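Local coordinates for protein glycoside hydrolase family 81 (Clostridium thermocellum, PDB 6FOP) that probably hydrolyses the beta-1,3-glucan chains of substrates such as laminarin, as a family 81 glycoside hydrolase of the Clostridium thermocellum cellulosome, at residues T667-L672 with K694-S699; I305-P310 with V685-S690. All blocks are in the same frame, centred on the assembly; numbering follows the deposited sequence.

Overall arrangement
From the N terminus, the first segment reached is 305-310, the loop that leaves strand 295-301 and leads to helix 317-329. Its partner 685-690, on strand 681-688, is 375 residues further on, and interaction 2 thereby closes a very long loop that holds much of the helical part of the chain. The segments of interaction 1, loop 667-672 ahead of strand 673-678 and 694-699 on strand 694-697, are 22 residues apart at their closest ends. The segments alternate along the chain, so the two contacts cross. Their centres lie about 11 Å apart, and L672 with Y687 links them. Together they tie loop 667-672 to strand 694-697 and loop 305-310 to the sheet containing strand 681-688.

Interaction 1: T667-L672 with K694-S699; sequences TADTPL and KKVTFS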
ATOM      1  N   THR A 667     -11.488   1.702 -22.419  1.00 16.74           N
ATOM      2  CA  THR A 667     -12.098   1.081 -21.253  1.00 17.10           C
ATOM      3  C   THR A 667     -13.402   0.382 -21.620  1.00 16.00           C
ATOM      4  O   THR A 667     -13.871   0.490 -22.757  1.00 17.29           O
ATOM      5  CB  THR A 667     -12.279   2.095 -20.122  1.00 18.72           C
ATOM      6  OG1 THR A 667     -13.056   3.199 -20.595  1.00 21.07           O
ATOM      7  CG2 THR A 667     -10.913   2.604 -19.641  1.00 20.89           C
ATOM      8  N   ALA A 668     -13.994  -0.294 -20.646  1.00 15.92           N
ATOM      9  CA  ALA A 668     -15.216  -1.063 -20.859  1.00 14.52           C
ATOM     10  C   ALA A 668     -16.088  -1.017 -19.633  1.00 14.91           C
ATOM     11  O   ALA A 668     -15.593  -0.827 -18.505  1.00 15.58           O
ATOM     12  CB  ALA A 668     -14.904  -2.516 -21.220  1.00 15.96           C
ATOM     13  N   ASP A 669     -17.380  -1.252 -19.854  1.00 15.21           N
ATOM     14  CA  ASP A 669     -18.400  -1.219 -18.800  1.00 15.64           C
ATOM     15  C   ASP A 669     -18.592  -2.557 -18.062  1.00 14.94           C
ATOM     16  O   ASP A 669     -19.714  -3.009 -17.802  1.00 16.16           O
ATOM     17  CB  ASP A 669     -19.727  -0.670 -19.335  1.00 17.26           C
ATOM     18  CG  ASP A 669     -20.376  -1.543 -20.400  1.00 17.50           C
ATOM     19  OD1 ASP A 669     -19.789  -2.569 -20.824  1.00 17.27           O
ATOM     20  OD2 ASP A 669     -21.475  -1.140 -20.833  1.00 20.30           O
ATOM     21  N   THR A 670     -17.473  -3.189 -17.713  1.00 14.84           N
ATOM     22  CA  THR A 670     -17.477  -4.464 -17.003  1.00 15.22           C
ATOM     23  C   THR A 670     -16.196  -4.567 -16.172  1.00 15.09           C
ATOM     24  O   THR A 670     -15.221  -3.909 -16.500  1.00 15.12           O
ATOM     25  CB  THR A 670     -17.635  -5.641 -18.013  1.00 15.71           C
ATOM     26  OG1 THR A 670     -18.176  -6.780 -17.364  1.00 16.67           O
ATOM     27  CG2 THR A 670     -16.321  -5.973 -18.688  1.00 16.10           C
ATOM     28  N   PRO A 671     -16.181  -5.415 -15.112  1.00 15.03           N
ATOM     29  CA  PRO A 671     -14.969  -5.405 -14.269  1.00 15.95           C
ATOM     30  C   PRO A 671     -13.824  -6.260 -14.801  1.00 14.37           C
ATOM     31  O   PRO A 671     -12.680  -5.952 -14.513  1.00 14.79           O
ATOM     32  CB  PRO A 671     -15.433  -5.951 -12.922  1.00 17.09           C
ATOM     33  CG  PRO A 671     -16.848  -6.344 -13.077  1.00 21.76           C
ATOM     34  CD  PRO A 671     -17.367  -5.935 -14.413  1.00 16.76           C
ATOM     35  N   LEU A 672     -14.106  -7.331 -15.556  1.00 14.27           N
ATOM     36  CA  LEU A 672     -13.063  -8.282 -15.955  1.00 14.33           C
ATOM     37  C   LEU A 672     -12.910  -8.214 -17.471  1.00 14.34           C
ATOM     38  O   LEU A 672     -13.684  -8.797 -18.224  1.00 15.05           O
ATOM     39  CB  LEU A 672     -13.387  -9.682 -15.469  1.00 15.30           C
ATOM     40  CG  LEU A 672     -13.686  -9.836 -13.970  1.00 14.97           C
ATOM     41  CD1 LEU A 672     -14.014 -11.301 -13.655  1.00 16.03           C
ATOM     42  CD2 LEU A 672     -12.554  -9.326 -13.118  1.00 15.85           C
ATOM     43  N   LYS A 694     -23.821 -11.147 -20.619  1.00 20.96           N
ATOM     44  CA  LYS A 694     -23.475  -9.728 -20.484  1.00 21.57           C
ATOM     45  C   LYS A 694     -23.283  -9.133 -21.853  1.00 19.44           C
ATOM     46  O   LYS A 694     -22.714  -9.776 -22.747  1.00 22.26           O
ATOM     47  CB  LYS A 694     -22.167  -9.528 -19.713  1.00 22.08           C
ATOM     48  CG  LYS A 694     -22.245  -9.569 -18.208  1.00 23.81           C
ATOM     49  CD  LYS A 694     -20.849  -9.320 -17.634  1.00 22.77           C
ATOM     50  CE  LYS A 694     -20.829  -9.471 -16.121  1.00 24.37           C
ATOM     51  NZ  LYS A 694     -21.716  -8.433 -15.494  1.00 22.85           N
ATOM     52  N   LYS A 695     -23.746  -7.902 -22.033  1.00 20.35           N
ATOM     53  CA  LYS A 695     -23.353  -7.092 -23.164  1.00 20.04           C
ATOM     54  C   LYS A 695     -22.306  -6.115 -22.660  1.00 20.06           C
ATOM     55  O   LYS A 695     -22.594  -5.319 -21.756  1.00 20.34           O
ATOM     56  CB  LYS A 695     -24.529  -6.317 -23.740  1.00 22.69           C
ATOM     57  CG  LYS A 695     -24.151  -5.451 -24.928  1.00 25.29           C
ATOM     58  CD  LYS A 695     -25.274  -4.488 -25.302  1.00 32.84           C
ATOM     59  CE  LYS A 695     -26.168  -5.038 -26.372  1.00 40.10           C
ATOM     60  NZ  LYS A 695     -27.050  -3.935 -26.856  1.00 46.25           N
ATOM     61  N   VAL A 696     -21.109  -6.195 -23.230  1.00 17.73           N
ATOM     62  CA  VAL A 696     -19.962  -5.354 -22.834  1.00 16.48           C
ATOM     63  C   VAL A 696     -19.659  -4.403 -23.966  1.00 16.69           C
ATOM     64  O   VAL A 696     -19.456  -4.820 -25.119  1.00 17.49           O
ATOM     65  CB  VAL A 696     -18.730  -6.206 -22.478  1.00 16.40           C
ATOM     66  CG1 VAL A 696     -17.556  -5.291 -22.108  1.00 16.98           C
ATOM     67  CG2 VAL A 696     -19.075  -7.190 -21.364  1.00 17.93           C
ATOM     68  N   THR A 697     -19.610  -3.118 -23.618  1.00 16.17           N
ATOM     69  CA  THR A 697     -19.345  -2.053 -24.562  1.00 16.03           C
ATOM     70  C   THR A 697     -18.057  -1.357 -24.194  1.00 15.85           C
ATOM     71  O   THR A 697     -17.867  -0.987 -23.036  1.00 16.58           O
ATOM     72  CB  THR A 697     -20.514  -1.043 -24.603  1.00 17.31           C
ATOM     73  OG1 THR A 697     -21.734  -1.745 -24.900  1.00 18.55           O
ATOM     74  CG2 THR A 697     -20.287   0.028 -25.650  1.00 18.30           C
ATOM     75  N   PHE A 698     -17.174  -1.193 -25.176  1.00 14.26           N
ATOM     76  CA  PHE A 698     -15.881  -0.524 -25.011  1.00 14.96           C
ATOM     77  C   PHE A 698     -15.980   0.918 -25.483  1.00 15.19           C
ATOM     78  O   PHE A 698     -16.841   1.275 -26.295  1.00 16.34           O
ATOM     79  CB  PHE A 698     -14.775  -1.266 -25.776  1.00 15.48           C
ATOM     80  CG  PHE A 698     -14.494  -2.654 -25.235  1.00 15.16           C
ATOM     81  CD1 PHE A 698     -15.315  -3.741 -25.582  1.00 16.00           C
ATOM     82  CD2 PHE A 698     -13.414  -2.893 -24.414  1.00 14.84           C
ATOM     83  CE1 PHE A 698     -15.074  -4.999 -25.068  1.00 16.09           C
ATOM     84  CE2 PHE A 698     -13.152  -4.152 -23.919  1.00 15.19           C
ATOM     85  CZ  PHE A 698     -14.006  -5.207 -24.245  1.00 15.81           C
ATOM     86  N   SER A 699     -15.039   1.738 -25.013  1.00 15.31           N
ATOM     87  CA  SER A 699     -15.084   3.177 -25.295  1.00 16.54           C
ATOM     88  C   SER A 699     -14.814   3.536 -26.757  1.00 16.12           C
ATOM     89  O   SER A 699     -15.111   4.657 -27.203  1.00 18.00           O
ATOM     90  CB  SER A 699     -14.100   3.941 -24.390  1.00 16.57           C
ATOM     91  OG  SER A 699     -12.759   3.523 -24.585  1.00 16.57           O
TER
HETATM   92  O   HOH W   1     -22.819  -2.689 -22.519  1.00 20.35           O
HETATM   93  O   HOH W   2     -20.714  -5.988 -16.720  1.00 21.18           O
HETATM   94  O   HOH W   3     -21.369  -4.874 -19.242  1.00 21.67           O
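K694 crosses T670 obliquely, its CD 3.7 Å from T670 OG1. A bend at chi4 (-63°) sets NZ where it donates to a water that also bonds T670 OG1. K695 O accepts from a second water that also bonds D669 OD2 and T697 OG1; a third may donate to K695 O and D669 O, among competing acceptors. V696 crosses T670 at about a right angle, V696 CG1 lying 3.7 Å from T670 CG2. At T697 the backbone works in both directions: T697 N donates almost straight (171°) to D669 OD1 at 2.9 Å, from above the carboxylate plane, while T697 O accepts from D669 N at 3.2 Å. D669 is the centre of an inverse gamma turn, and chi1 of 65° puts its CG between backbone N and carbonyl carbon, on the way to T697. The motif is a single antiparallel beta bridge, the non-hydrogen-bonded pair A668 with F698, by which an irregular loop pairs with the chain just past strand 694-697; strand 703-706 is the other neighbour of that strand. A668 CB sits over one face of the F698 ring, 3.9 Å from its centroid, in a CH-pi contact, and Y684 adds an edge-to-face partner. S699 N donates to T667 O at 2.8 Å, and S699 OG accepts from T667 N at 3.1 Å.

Interaction 2: I305-P310 with V685-S690; sequences ILPNLP and VVYNAS
L306, P307 and P310 pack against V685 and Y687, two residues that point from the same face of strand 681-688, while V686 between them turns away. This is apolar packing of a proline-rich loop on one face of a four-stranded antiparallel sheet near the C terminus. L306 CD1 approaches V685 CG1 to 3.7 Å, the two side chains crossing at about a right angle, and L306 CD2 lies against the same methyl. The other branch, V685 CG2, is reached by P310 CG at 4.2 Å, so leucine and proline divide the valine between its two methyls. With CG1 anti to the backbone N (chi1 -176°), V685 turns that methyl to L306 and leaves CG2 for P310. P307 meets the base of the tyrosine: P307 CD is 3.7 Å from Y687 CB, and P307 CG makes an off-centre CH-pi contact, 4.2 Å from the ring centroid and 28° from the ring normal.

Further out, M711 of strand 710-715 touches both P310 and V685 and so extends the apolar surface. Polar groups also hold the loop, with Q429 NE2 donating to P307 O and Q358 NE2 to L309 O. L309 O also receives N308 ND2 at 2.9 Å, from above the carbonyl plane. Beyond Y687 the strand ends in an Asx turn: N688 OD1 accepts from S690 N at 2.9 Å and, in the carbonyl plane on a lone pair, from S690 OG at 2.7 Å.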
ATOM      1  N   ILE A 305      -9.116  -6.237 -15.135  1.00 13.98           N
ATOM      2  CA  ILE A 305      -8.183  -7.348 -14.990  1.00 14.18           C
ATOM      3  C   ILE A 305      -8.836  -8.581 -15.585  1.00 14.50           C
ATOM      4  O   ILE A 305     -10.059  -8.631 -15.743  1.00 15.18           O
ATOM      5  CB  ILE A 305      -7.768  -7.604 -13.519  1.00 13.85           C
ATOM      6  CG1 ILE A 305      -8.928  -8.099 -12.660  1.00 14.34           C
ATOM      7  CG2 ILE A 305      -7.132  -6.349 -12.908  1.00 14.95           C
ATOM      8  CD1 ILE A 305      -8.470  -8.679 -11.365  1.00 14.22           C
ATOM      9  N   LEU A 306      -8.031  -9.609 -15.803  1.00 13.95           N
ATOM     10  CA  LEU A 306      -8.555 -10.917 -16.202  1.00 13.10           C
ATOM     11  C   LEU A 306      -8.168 -11.973 -15.180  1.00 13.04           C
ATOM     12  O   LEU A 306      -7.169 -11.822 -14.485  1.00 13.72           O
ATOM     13  CB  LEU A 306      -8.023 -11.327 -17.563  1.00 14.43           C
ATOM     14  CG  LEU A 306      -8.492 -10.449 -18.729  1.00 14.45           C
ATOM     15  CD1 LEU A 306      -7.668 -10.784 -19.963  1.00 15.22           C
ATOM     16  CD2 LEU A 306      -9.973 -10.645 -18.991  1.00 15.31           C
ATOM     17  N   PRO A 307      -8.921 -13.094 -15.146  1.00 13.63           N
ATOM     18  CA  PRO A 307      -8.525 -14.222 -14.282  1.00 13.25           C
ATOM     19  C   PRO A 307      -7.384 -15.055 -14.862  1.00 13.16           C
ATOM     20  O   PRO A 307      -6.832 -15.888 -14.163  1.00 13.65           O
ATOM     21  CB  PRO A 307      -9.809 -15.052 -14.185  1.00 13.97           C
ATOM     22  CG  PRO A 307     -10.535 -14.740 -15.441  1.00 14.93           C
ATOM     23  CD  PRO A 307     -10.250 -13.301 -15.740  1.00 15.00           C
ATOM     24  N   ASN A 308      -7.071 -14.818 -16.126  1.00 13.46           N
ATOM     25  CA  ASN A 308      -6.030 -15.514 -16.885  1.00 13.68           C
ATOM     26  C   ASN A 308      -6.027 -14.924 -18.282  1.00 13.54           C
ATOM     27  O   ASN A 308      -7.012 -14.354 -18.724  1.00 14.47           O
ATOM     28  CB  ASN A 308      -6.290 -17.030 -16.972  1.00 14.15           C
ATOM     29  CG  ASN A 308      -7.676 -17.370 -17.523  1.00 14.75           C
ATOM     30  OD1 ASN A 308      -8.663 -17.424 -16.784  1.00 15.45           O
ATOM     31  ND2 ASN A 308      -7.747 -17.636 -18.817  1.00 15.60           N
ATOM     32  N   LEU A 309      -4.903 -15.084 -18.993  1.00 13.72           N
ATOM     33  CA  LEU A 309      -4.883 -14.785 -20.412  1.00 14.55           C
ATOM     34  C   LEU A 309      -5.593 -15.923 -21.204  1.00 13.96           C
ATOM     35  O   LEU A 309      -5.645 -17.064 -20.745  1.00 14.67           O
ATOM     36  CB  LEU A 309      -3.451 -14.600 -20.914  1.00 14.67           C
ATOM     37  CG  LEU A 309      -2.701 -13.399 -20.334  1.00 15.46           C
ATOM     38  CD1 LEU A 309      -1.317 -13.317 -20.938  1.00 16.59           C
ATOM     39  CD2 LEU A 309      -3.456 -12.101 -20.582  1.00 18.27           C
ATOM     40  N   PRO A 310      -6.217 -15.568 -22.332  1.00 15.62           N
ATOM     41  CA  PRO A 310      -6.940 -16.575 -23.128  1.00 16.07           C
ATOM     42  C   PRO A 310      -5.981 -17.523 -23.861  1.00 15.79           C
ATOM     43  O   PRO A 310      -4.766 -17.399 -23.753  1.00 17.66           O
ATOM     44  CB  PRO A 310      -7.730 -15.713 -24.121  1.00 17.55           C
ATOM     45  CG  PRO A 310      -6.866 -14.554 -24.345  1.00 17.29           C
ATOM     46  CD  PRO A 310      -6.250 -14.244 -22.987  1.00 16.93           C
ATOM     47  N   VAL A 685     -10.748  -8.865 -24.752  1.00 15.09           N
ATOM     48  CA  VAL A 685     -10.934 -10.066 -23.956  1.00 14.98           C
ATOM     49  C   VAL A 685     -11.816  -9.714 -22.773  1.00 14.20           C
ATOM     50  O   VAL A 685     -11.551  -8.726 -22.074  1.00 15.66           O
ATOM     51  CB  VAL A 685      -9.613 -10.646 -23.445  1.00 15.75           C
ATOM     52  CG1 VAL A 685      -9.852 -11.958 -22.703  1.00 16.39           C
ATOM     53  CG2 VAL A 685      -8.627 -10.804 -24.614  1.00 16.09           C
ATOM     54  N   VAL A 686     -12.864 -10.476 -22.560  1.00 14.70           N
ATOM     55  CA  VAL A 686     -13.774 -10.285 -21.428  1.00 15.08           C
ATOM     56  C   VAL A 686     -13.952 -11.608 -20.689  1.00 16.02           C
ATOM     57  O   VAL A 686     -14.086 -12.662 -21.321  1.00 16.40           O
ATOM     58  CB  VAL A 686     -15.154  -9.828 -21.918  1.00 16.65           C
ATOM     59  CG1 VAL A 686     -16.169  -9.763 -20.786  1.00 18.71           C
ATOM     60  CG2 VAL A 686     -15.044  -8.491 -22.616  1.00 17.51           C
ATOM     61  N   TYR A 687     -14.046 -11.559 -19.362  1.00 14.63           N
ATOM     62  CA  TYR A 687     -14.510 -12.691 -18.595  1.00 16.50           C
ATOM     63  C   TYR A 687     -15.819 -12.310 -17.926  1.00 14.78           C
ATOM     64  O   TYR A 687     -15.905 -11.279 -17.242  1.00 15.77           O
ATOM     65  CB  TYR A 687     -13.502 -13.189 -17.546  1.00 15.91           C
ATOM     66  CG  TYR A 687     -13.995 -14.497 -16.964  1.00 16.55           C
ATOM     67  CD1 TYR A 687     -13.886 -15.676 -17.690  1.00 17.62           C
ATOM     68  CD2 TYR A 687     -14.680 -14.558 -15.768  1.00 15.94           C
ATOM     69  CE1 TYR A 687     -14.409 -16.858 -17.222  1.00 19.08           C
ATOM     70  CE2 TYR A 687     -15.207 -15.758 -15.295  1.00 17.69           C
ATOM     71  CZ  TYR A 687     -15.060 -16.910 -16.029  1.00 18.96           C
ATOM     72  OH  TYR A 687     -15.583 -18.105 -15.586  1.00 22.34           O
ATOM     73  N   ASN A 688     -16.847 -13.123 -18.119  1.00 15.58           N
ATOM     74  CA  ASN A 688     -18.129 -12.963 -17.436  1.00 16.19           C
ATOM     75  C   ASN A 688     -18.225 -13.978 -16.325  1.00 16.79           C
ATOM     76  O   ASN A 688     -18.451 -15.160 -16.589  1.00 17.89           O
ATOM     77  CB  ASN A 688     -19.268 -13.136 -18.448  1.00 17.30           C
ATOM     78  CG  ASN A 688     -20.647 -12.987 -17.842  1.00 18.71           C
ATOM     79  OD1 ASN A 688     -20.819 -12.739 -16.634  1.00 20.31           O
ATOM     80  ND2 ASN A 688     -21.656 -13.133 -18.696  1.00 20.03           N
ATOM     81  N   ALA A 689     -18.091 -13.515 -15.088  1.00 17.25           N
ATOM     82  CA  ALA A 689     -18.166 -14.372 -13.916  1.00 17.49           C
ATOM     83  C   ALA A 689     -19.598 -14.526 -13.384  1.00 18.74           C
ATOM     84  O   ALA A 689     -19.801 -15.187 -12.376  1.00 21.20           O
ATOM     85  CB  ALA A 689     -17.268 -13.834 -12.821  1.00 19.22           C
ATOM     86  N   SER A 690     -20.568 -13.901 -14.031  1.00 19.73           N
ATOM     87  CA  SER A 690     -21.965 -13.959 -13.564  1.00 21.66           C
ATOM     88  C   SER A 690     -22.705 -15.108 -14.223  1.00 22.13           C
ATOM     89  O   SER A 690     -22.214 -15.710 -15.183  1.00 21.92           O
ATOM     90  CB  SER A 690     -22.678 -12.640 -13.850  1.00 22.89           C
ATOM     91  OG  SER A 690     -23.134 -12.560 -15.181  1.00 23.34           O
TER